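Fe(2+) transporter FeoB (Escherichia coli, PDB 3I8S) takes up ferrous iron in a GTP-driven system, its cytosolic N-terminal domain binding and slowly hydrolysing GTP and probably coupling nucleotide binding to channel opening. Local coordinates at residues A[17-20]-A[21-25]; A[96-99]-A[100-104]; A[224-227]-A[228-232]. All coordinates share one frame; numbering follows the deposited sequence. Where two conformers were deposited one is given.

Contact 1 of 3, residues A[17-20]-A[21-25]; sequences TTLF and NQLTG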
loop_
_atom_site.group_PDB
_atom_site.type_symbol
_atom_site.label_atom_id
_atom_site.label_comp_id
_atom_site.label_asym_id
_atom_site.label_seq_id
_atom_site.Cartn_x
_atom_site.Cartn_y
_atom_site.Cartn_z
ATOM N N THR A 17 -8.926 11.308 5.275
ATOM C CA THR A 17 -8.969 12.724 5.511
ATOM C C THR A 17 -9.273 13.081 6.964
ATOM O O THR A 17 -8.661 13.998 7.513
ATOM C CB THR A 17 -9.969 13.412 4.601
ATOM O OG1 THR A 17 -9.524 13.189 3.265
ATOM C CG2 THR A 17 -10.059 14.874 4.892
ATOM N N THR A 18 -10.237 12.388 7.567
ATOM C CA THR A 18 -10.567 12.695 8.958
ATOM C C THR A 18 -9.398 12.323 9.880
ATOM O O THR A 18 -9.115 13.097 10.823
ATOM C CB THR A 18 -11.842 12.017 9.425
ATOM O OG1 THR A 18 -11.692 10.605 9.260
ATOM C CG2 THR A 18 -13.058 12.550 8.615
ATOM N N LEU A 19 -8.727 11.206 9.604
ATOM C CA LEU A 19 -7.538 10.792 10.380
ATOM C C LEU A 19 -6.434 11.853 10.262
ATOM O O LEU A 19 -5.796 12.228 11.244
ATOM C CB LEU A 19 -7.012 9.402 9.997
ATOM C CG LEU A 19 -5.805 8.902 10.815
ATOM C CD1 LEU A 19 -6.078 9.037 12.381
ATOM C CD2 LEU A 19 -5.427 7.460 10.408
ATOM N N PHE A 20 -6.205 12.307 9.046
ATOM C CA PHE A 20 -5.213 13.352 8.789
ATOM C C PHE A 20 -5.508 14.567 9.658
ATOM O O PHE A 20 -4.623 15.062 10.354
ATOM C CB PHE A 20 -5.228 13.773 7.309
ATOM C CG PHE A 20 -4.221 14.818 6.997
ATOM C CD1 PHE A 20 -2.871 14.467 6.857
ATOM C CD2 PHE A 20 -4.569 16.137 6.925
ATOM C CE1 PHE A 20 -1.913 15.427 6.606
ATOM C CE2 PHE A 20 -3.592 17.125 6.662
ATOM C CZ PHE A 20 -2.253 16.745 6.510
ATOM N N ASN A 21 -6.752 15.029 9.611
ATOM C CA ASN A 21 -7.169 16.201 10.362
ATOM C C ASN A 21 -7.069 15.999 11.878
ATOM O O ASN A 21 -6.663 16.900 12.608
ATOM C CB ASN A 21 -8.582 16.599 9.942
ATOM C CG ASN A 21 -8.611 17.232 8.588
ATOM O OD1 ASN A 21 -7.607 17.794 8.144
ATOM N ND2 ASN A 21 -9.776 17.182 7.920
ATOM N N GLN A 22 -7.402 14.799 12.334
ATOM C CA GLN A 22 -7.324 14.463 13.752
ATOM C C GLN A 22 -5.886 14.476 14.250
ATOM O O GLN A 22 -5.610 14.950 15.346
ATOM C CB GLN A 22 -7.921 13.083 13.984
ATOM C CG GLN A 22 -9.419 13.106 13.943
ATOM C CD GLN A 22 -10.051 11.744 14.021
ATOM O OE1 GLN A 22 -9.399 10.713 13.860
ATOM N NE2 GLN A 22 -11.360 11.735 14.224
ATOM N N LEU A 23 -4.972 13.965 13.449
ATOM C CA LEU A 23 -3.559 13.839 13.856
ATOM C C LEU A 23 -2.856 15.197 13.863
ATOM O O LEU A 23 -2.100 15.521 14.763
ATOM C CB LEU A 23 -2.852 12.877 12.930
ATOM C CG LEU A 23 -3.140 11.402 13.224
ATOM C CD1 LEU A 23 -2.555 10.558 12.120
ATOM C CD2 LEU A 23 -2.547 11.044 14.592
ATOM N N THR A 24 -3.163 16.013 12.869
ATOM C CA THR A 24 -2.388 17.220 12.596
ATOM C C THR A 24 -3.032 18.500 13.111
ATOM O O THR A 24 -2.341 19.497 13.265
ATOM C CB THR A 24 -2.082 17.385 11.078
ATOM O OG1 THR A 24 -3.300 17.632 10.330
ATOM C CG2 THR A 24 -1.375 16.149 10.560
ATOM N N GLY A 25 -4.341 18.502 13.358
ATOM C CA GLY A 25 -5.025 19.695 13.835
ATOM C C GLY A 25 -4.789 20.888 12.917
ATOM O O GLY A 25 -4.938 20.776 11.697
#

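Contact 2 of 3, residues A[96-99]-A[100-104]; sequences SNLE and RNLYL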
loop_
_atom_site.group_PDB
_atom_site.type_symbol
_atom_site.label_atom_id
_atom_site.label_comp_id
_atom_site.label_asym_id
_atom_site.label_seq_id
_atom_site.Cartn_x
_atom_site.Cartn_y
_atom_site.Cartn_z
ATOM N N SER A 96 -15.399 -1.907 6.455
ATOM C CA SER A 96 -16.682 -2.253 5.880
ATOM C C SER A 96 -16.568 -2.657 4.410
ATOM O O SER A 96 -17.553 -3.096 3.821
ATOM C CB SER A 96 -17.691 -1.115 6.033
ATOM O OG SER A 96 -17.398 -0.001 5.243
ATOM N N ASN A 97 -15.367 -2.497 3.862
ATOM C CA ASN A 97 -15.021 -2.812 2.478
ATOM C C ASN A 97 -13.610 -3.391 2.415
ATOM O O ASN A 97 -12.796 -3.055 1.543
ATOM C CB ASN A 97 -15.172 -1.574 1.581
ATOM C CG ASN A 97 -16.634 -1.144 1.428
ATOM O OD1 ASN A 97 -17.448 -1.825 0.743
ATOM N ND2 ASN A 97 -16.995 -0.003 2.051
ATOM N N LEU A 98 -13.355 -4.319 3.333
ATOM C CA LEU A 98 -12.028 -4.868 3.515
ATOM C C LEU A 98 -11.402 -5.466 2.258
ATOM O O LEU A 98 -10.257 -5.148 1.937
ATOM C CB LEU A 98 -12.082 -5.929 4.621
ATOM C CG LEU A 98 -10.725 -6.487 5.036
ATOM C CD1 LEU A 98 -9.762 -5.413 5.547
ATOM C CD2 LEU A 98 -10.940 -7.623 6.063
ATOM N N GLU A 99 -12.136 -6.346 1.570
ATOM C CA GLU A 99 -11.597 -7.094 0.419
ATOM C C GLU A 99 -11.133 -6.109 -0.661
ATOM O O GLU A 99 -9.999 -6.164 -1.151
ATOM C CB GLU A 99 -12.598 -8.138 -0.117
ATOM C CG GLU A 99 -12.045 -8.990 -1.279
ATOM C CD GLU A 99 -12.649 -10.398 -1.412
ATOM O OE1 GLU A 99 -13.522 -10.802 -0.597
ATOM O OE2 GLU A 99 -12.247 -11.104 -2.361
ATOM N N ARG A 100 -11.995 -5.134 -0.947
ATOM C CA ARG A 100 -11.688 -4.062 -1.896
ATOM C C ARG A 100 -10.468 -3.265 -1.451
ATOM O O ARG A 100 -9.521 -2.989 -2.240
ATOM C CB ARG A 100 -12.880 -3.093 -2.029
ATOM C CG ARG A 100 -12.590 -1.886 -2.961
ATOM C CD ARG A 100 -13.834 -1.171 -3.376
ATOM N NE ARG A 100 -13.630 -0.322 -4.555
ATOM C CZ ARG A 100 -14.518 -0.173 -5.549
ATOM N NH1 ARG A 100 -15.669 -0.842 -5.569
ATOM N NH2 ARG A 100 -14.244 0.648 -6.563
ATOM N N ASN A 101 -10.487 -2.857 -0.191
ATOM C CA ASN A 101 -9.420 -2.000 0.321
ATOM C C ASN A 101 -8.057 -2.687 0.384
ATOM O O ASN A 101 -7.008 -2.015 0.299
ATOM C CB ASN A 101 -9.748 -1.448 1.719
ATOM C CG ASN A 101 -10.696 -0.248 1.681
ATOM O OD1 ASN A 101 -10.385 0.798 2.252
ATOM N ND2 ASN A 101 -11.856 -0.387 1.001
ATOM N N LEU A 102 -8.055 -4.016 0.538
ATOM C CA LEU A 102 -6.807 -4.727 0.685
ATOM C C LEU A 102 -5.974 -4.804 -0.627
ATOM O O LEU A 102 -4.812 -5.216 -0.597
ATOM C CB LEU A 102 -7.036 -6.136 1.265
ATOM C CG LEU A 102 -7.253 -6.189 2.793
ATOM C CD1 LEU A 102 -7.555 -7.681 3.207
ATOM C CD2 LEU A 102 -6.064 -5.609 3.550
ATOM N N TYR A 103 -6.569 -4.484 -1.771
ATOM C CA TYR A 103 -5.772 -4.540 -3.019
ATOM C C TYR A 103 -4.586 -3.574 -2.897
ATOM O O TYR A 103 -3.423 -3.920 -3.148
ATOM C CB TYR A 103 -6.624 -4.264 -4.228
ATOM C CG TYR A 103 -5.908 -4.594 -5.512
ATOM C CD1 TYR A 103 -5.884 -5.894 -5.982
ATOM C CD2 TYR A 103 -5.206 -3.613 -6.227
ATOM C CE1 TYR A 103 -5.211 -6.222 -7.133
ATOM C CE2 TYR A 103 -4.535 -3.925 -7.399
ATOM C CZ TYR A 103 -4.532 -5.253 -7.831
ATOM O OH TYR A 103 -3.885 -5.595 -8.981
ATOM N N LEU A 104 -4.881 -2.344 -2.499
ATOM C CA LEU A 104 -3.843 -1.348 -2.247
ATOM C C LEU A 104 -2.833 -1.804 -1.184
ATOM O O LEU A 104 -1.648 -1.756 -1.377
ATOM C CB LEU A 104 -4.480 -0.036 -1.793
ATOM C CG LEU A 104 -3.510 1.123 -1.514
ATOM C CD1 LEU A 104 -2.606 1.496 -2.706
ATOM C CD2 LEU A 104 -4.364 2.384 -1.072
#

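Contact 3 of 3, residues A[224-227]-A[228-232]; sequences QHLD and AALAR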
loop_
_atom_site.group_PDB
_atom_site.type_symbol
_atom_site.label_atom_id
_atom_site.label_comp_id
_atom_site.label_asym_id
_atom_site.label_seq_id
_atom_site.Cartn_x
_atom_site.Cartn_y
_atom_site.Cartn_z
ATOM N N GLN A 224 13.399 -2.485 -22.623
ATOM C CA GLN A 224 13.814 -3.103 -23.882
ATOM C C GLN A 224 13.679 -4.644 -23.953
ATOM O O GLN A 224 13.776 -5.237 -25.033
ATOM C CB GLN A 224 15.269 -2.695 -24.188
ATOM C CG GLN A 224 15.386 -1.351 -24.862
ATOM C CD GLN A 224 15.148 -1.422 -26.379
ATOM O OE1 GLN A 224 14.066 -1.824 -26.838
ATOM N NE2 GLN A 224 16.163 -1.030 -27.163
ATOM N N HIS A 225 13.461 -5.283 -22.802
ATOM C CA HIS A 225 13.448 -6.741 -22.706
ATOM C C HIS A 225 12.046 -7.277 -22.445
ATOM O O HIS A 225 11.840 -8.497 -22.411
ATOM C CB HIS A 225 14.406 -7.174 -21.588
ATOM C CG HIS A 225 15.821 -6.787 -21.855
ATOM N ND1 HIS A 225 16.650 -7.516 -22.685
ATOM C CD2 HIS A 225 16.532 -5.709 -21.461
ATOM C CE1 HIS A 225 17.822 -6.907 -22.763
ATOM N NE2 HIS A 225 17.774 -5.812 -22.027
ATOM N N LEU A 226 11.093 -6.350 -22.316
ATOM C CA LEU A 226 9.729 -6.664 -21.911
ATOM C C LEU A 226 8.965 -7.436 -22.990
ATOM O O LEU A 226 8.303 -8.419 -22.698
ATOM C CB LEU A 226 8.992 -5.375 -21.508
ATOM C CG LEU A 226 7.528 -5.576 -21.163
ATOM C CD1 LEU A 226 7.415 -6.495 -19.971
ATOM C CD2 LEU A 226 6.836 -4.232 -20.942
ATOM N N ASP A 227 9.099 -7.047 -24.247
ATOM C CA ASP A 227 8.421 -7.795 -25.324
ATOM C C ASP A 227 8.859 -9.267 -25.414
ATOM O O ASP A 227 8.024 -10.163 -25.608
ATOM C CB ASP A 227 8.617 -7.104 -26.693
ATOM C CG ASP A 227 7.815 -5.806 -26.810
ATOM O OD1 ASP A 227 7.084 -5.478 -25.834
ATOM O OD2 ASP A 227 7.905 -5.129 -27.875
ATOM N N ALA A 228 10.165 -9.504 -25.275
ATOM C CA ALA A 228 10.696 -10.856 -25.310
ATOM C C ALA A 228 10.186 -11.634 -24.124
ATOM O O ALA A 228 9.794 -12.806 -24.276
ATOM C CB ALA A 228 12.211 -10.846 -25.339
ATOM N N ALA A 229 10.122 -10.977 -22.957
ATOM C CA ALA A 229 9.603 -11.624 -21.749
ATOM C C ALA A 229 8.125 -12.003 -21.920
ATOM O O ALA A 229 7.733 -13.123 -21.606
ATOM C CB ALA A 229 9.768 -10.726 -20.521
ATOM N N LEU A 230 7.317 -11.075 -22.436
ATOM C CA LEU A 230 5.900 -11.376 -22.645
ATOM C C LEU A 230 5.649 -12.487 -23.641
ATOM O O LEU A 230 4.718 -13.263 -23.455
ATOM C CB LEU A 230 5.092 -10.149 -23.040
ATOM C CG LEU A 230 4.857 -9.200 -21.879
ATOM C CD1 LEU A 230 4.482 -7.817 -22.458
ATOM C CD2 LEU A 230 3.751 -9.768 -20.926
ATOM N N ALA A 231 6.482 -12.582 -24.669
ATOM C CA ALA A 231 6.376 -13.626 -25.683
ATOM C C ALA A 231 6.572 -15.007 -25.076
ATOM O O ALA A 231 5.758 -15.917 -25.284
ATOM C CB ALA A 231 7.384 -13.394 -26.798
ATOM N N ARG A 232 7.627 -15.145 -24.282
ATOM C CA ARG A 232 7.860 -16.365 -23.537
ATOM C C ARG A 232 6.654 -16.725 -22.647
ATOM O O ARG A 232 6.173 -17.879 -22.641
ATOM C CB ARG A 232 9.125 -16.229 -22.701
ATOM C CG ARG A 232 10.380 -16.164 -23.541
ATOM C CD ARG A 232 11.636 -16.393 -22.716
ATOM N NE ARG A 232 11.938 -15.236 -21.874
ATOM C CZ ARG A 232 12.570 -14.136 -22.294
ATOM N NH1 ARG A 232 12.986 -14.000 -23.548
ATOM N NH2 ARG A 232 12.783 -13.146 -21.457
HETATM O O HOH W 1 12.073 -7.338 -25.853
HETATM O O HOH W 2 13.451 -10.442 -22.033
#

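Contact 1 of 3, residues A[17-20]-A[21-25]
Helix 16-24, the helix that follows the P-loop of the G domain, carries this contact between F20 and T24, one turn apart near its C-terminal end. The hydroxyl and the methyl of T24 both turn back toward F20. T24 CG2 sits 4.2 Å from the centroid of the F20 ring, 18° off the ring normal, a CH-pi contact over the face. T24 OG1 lies above the same ring, offset toward its rim, 3.7 Å from F20 CE2. The hydroxyl also donates to F20 O at 2.9 Å and reaches it from above the carbonyl plane. T24 OG1 stands between its own N and carbonyl carbon (chi1 67°), which brings it within range of the preceding turn. T24 N gives F20 O a second bond of 3.1 Å, so this carbonyl is gripped by two donors from one residue. At the other end of the helix T17 belongs to the GTP-binding P-loop. T17 O accepts a bond from N21 N at 3.0 Å, while T17 CG2 lies beside N21 ND2 and the two side chains point the same way. N21 OD1 is held by Q28 beyond the helix. On another side, the L19 and L23 side chains meet aslant, CD1 to CD1 at 3.8 Å. L19 packs on I156 and L159 of helix 154-164, and L23 touches I156 as well as L54 of strand 51-56, where F20 and T24 also lie. F20 also touches D56, predicted to bind GTP. G25, just past the helix, has positive phi, and its N bonds to N21 O at 2.9 Å.

Contact 2 of 3, residues A[96-99]-A[100-104]
N97 and N101 meet by hydrogen bonds at the start of helix 98-111. N101 N donates to N97 O at 2.9 Å, nearly along the C=O axis. N101 ND2 reaches the same oxygen, also at 2.9 Å, but its N-H is bent to 125° and the bond is weak. Backbone and side chain of one asparagine therefore converge on one carbonyl. N101 CG lies beside its own N (chi1 -80°), and this folds the amide back toward N97. The other end of that amide, OD1, accepts from D94 N. N97 occupies the N-cap position, yet its side chain makes no capping bond; its ND2 goes to the carboxylate of D94 instead. D94 thus holds both asparagines, through its side chain and its backbone.

The next backbone bond runs from L102 N to L98 O at 2.8 Å. L102 N also has a weak bond to E99 O at 3.4 Å. The helix is kinked just beyond, where Y103 N and L104 N lack bonds to the turn before; Y103 N makes a weak bond to R100 O.

Apolar contact is made by L98 and L102. L98 CD1 lies 3.8 Å from L102 CG, and L98 CG is equally near L102 CD1. L98 further packs on V93 of strand 88-94 and V259 of helix 240-259, while L102 touches I252 of that helix.

N101 comes close to N11, a GTP-binding residue. The whole arrangement sits at the first turn of the helix in the beta-alpha-beta unit 88-94, 98-111, 115-120 of the P-loop GTPase fold.

Contact 3 of 3, residues A[224-227]-A[228-232]
The guanidinium of R232 lies with one face over the backbone of the preceding turn, where A228 O and A229 CA each stand 3.5 Å from its plane, offset toward the rim. At its edge, in the plane, is water 2. This water accepts from R232 NH2 at 2.8 Å and donates to H225 O at 2.6 Å, so it joins the carbonyl of H225, just before helix 226-236, to the side chain of R232, seven residues on. The helix is part of the FeoB cytosolic helical domain. R232 NE forms a salt bridge with E184 of helix 179-191, which also fixes the group from outside.

H225 O has a second donor, A229 N. The next backbone bonds follow in regular order: L230 N donates to L226 O at 2.8 Å, and A231 N to D227 O at 3.0 Å.

The apolar pair on this helix is L226 and L230. L226 CG is anti to the backbone N (chi1 176°) and stands out from the helix, with CD1 turned toward L230, while L230 CG (chi1 -74°) leans back to meet it. L226 CG is 4.0 Å from L230 CD1. L226 also packs on L188 of helix 179-191 and on M208 and L209 of helix 198-210. A229 touches E184 and L209, which places its small methyl on the same two helices. H225 adds its own contacts to L188 and V191.

Water 1 closes the start of the helix, accepting from A228 N at 2.9 Å and donating to Q224 O.

How the contacts relate
Each contact follows one helix, with residues just outside an end of it. Contacts 1 and 2 belong to the G domain, on helices 16-24 and 98-111, with centres about 21 Å apart and no touch; each has four buried residues. Contact 3, in the helical domain, is more exposed, with L226 and A229 its two buried residues. Its centre is about 45 Å from that of contact 1. Each has a leucine pair four residues apart, packed on different neighbours. The polar chemistry differs. In contact 1 a threonine hydroxyl bonds back to the helix. In contact 2 asparagines tie the helix start to D94. Contact 3, remote from the annotated sites, uses waters and an arginine. Helix 240-259 packs against contact 2, linking it to the helical domain.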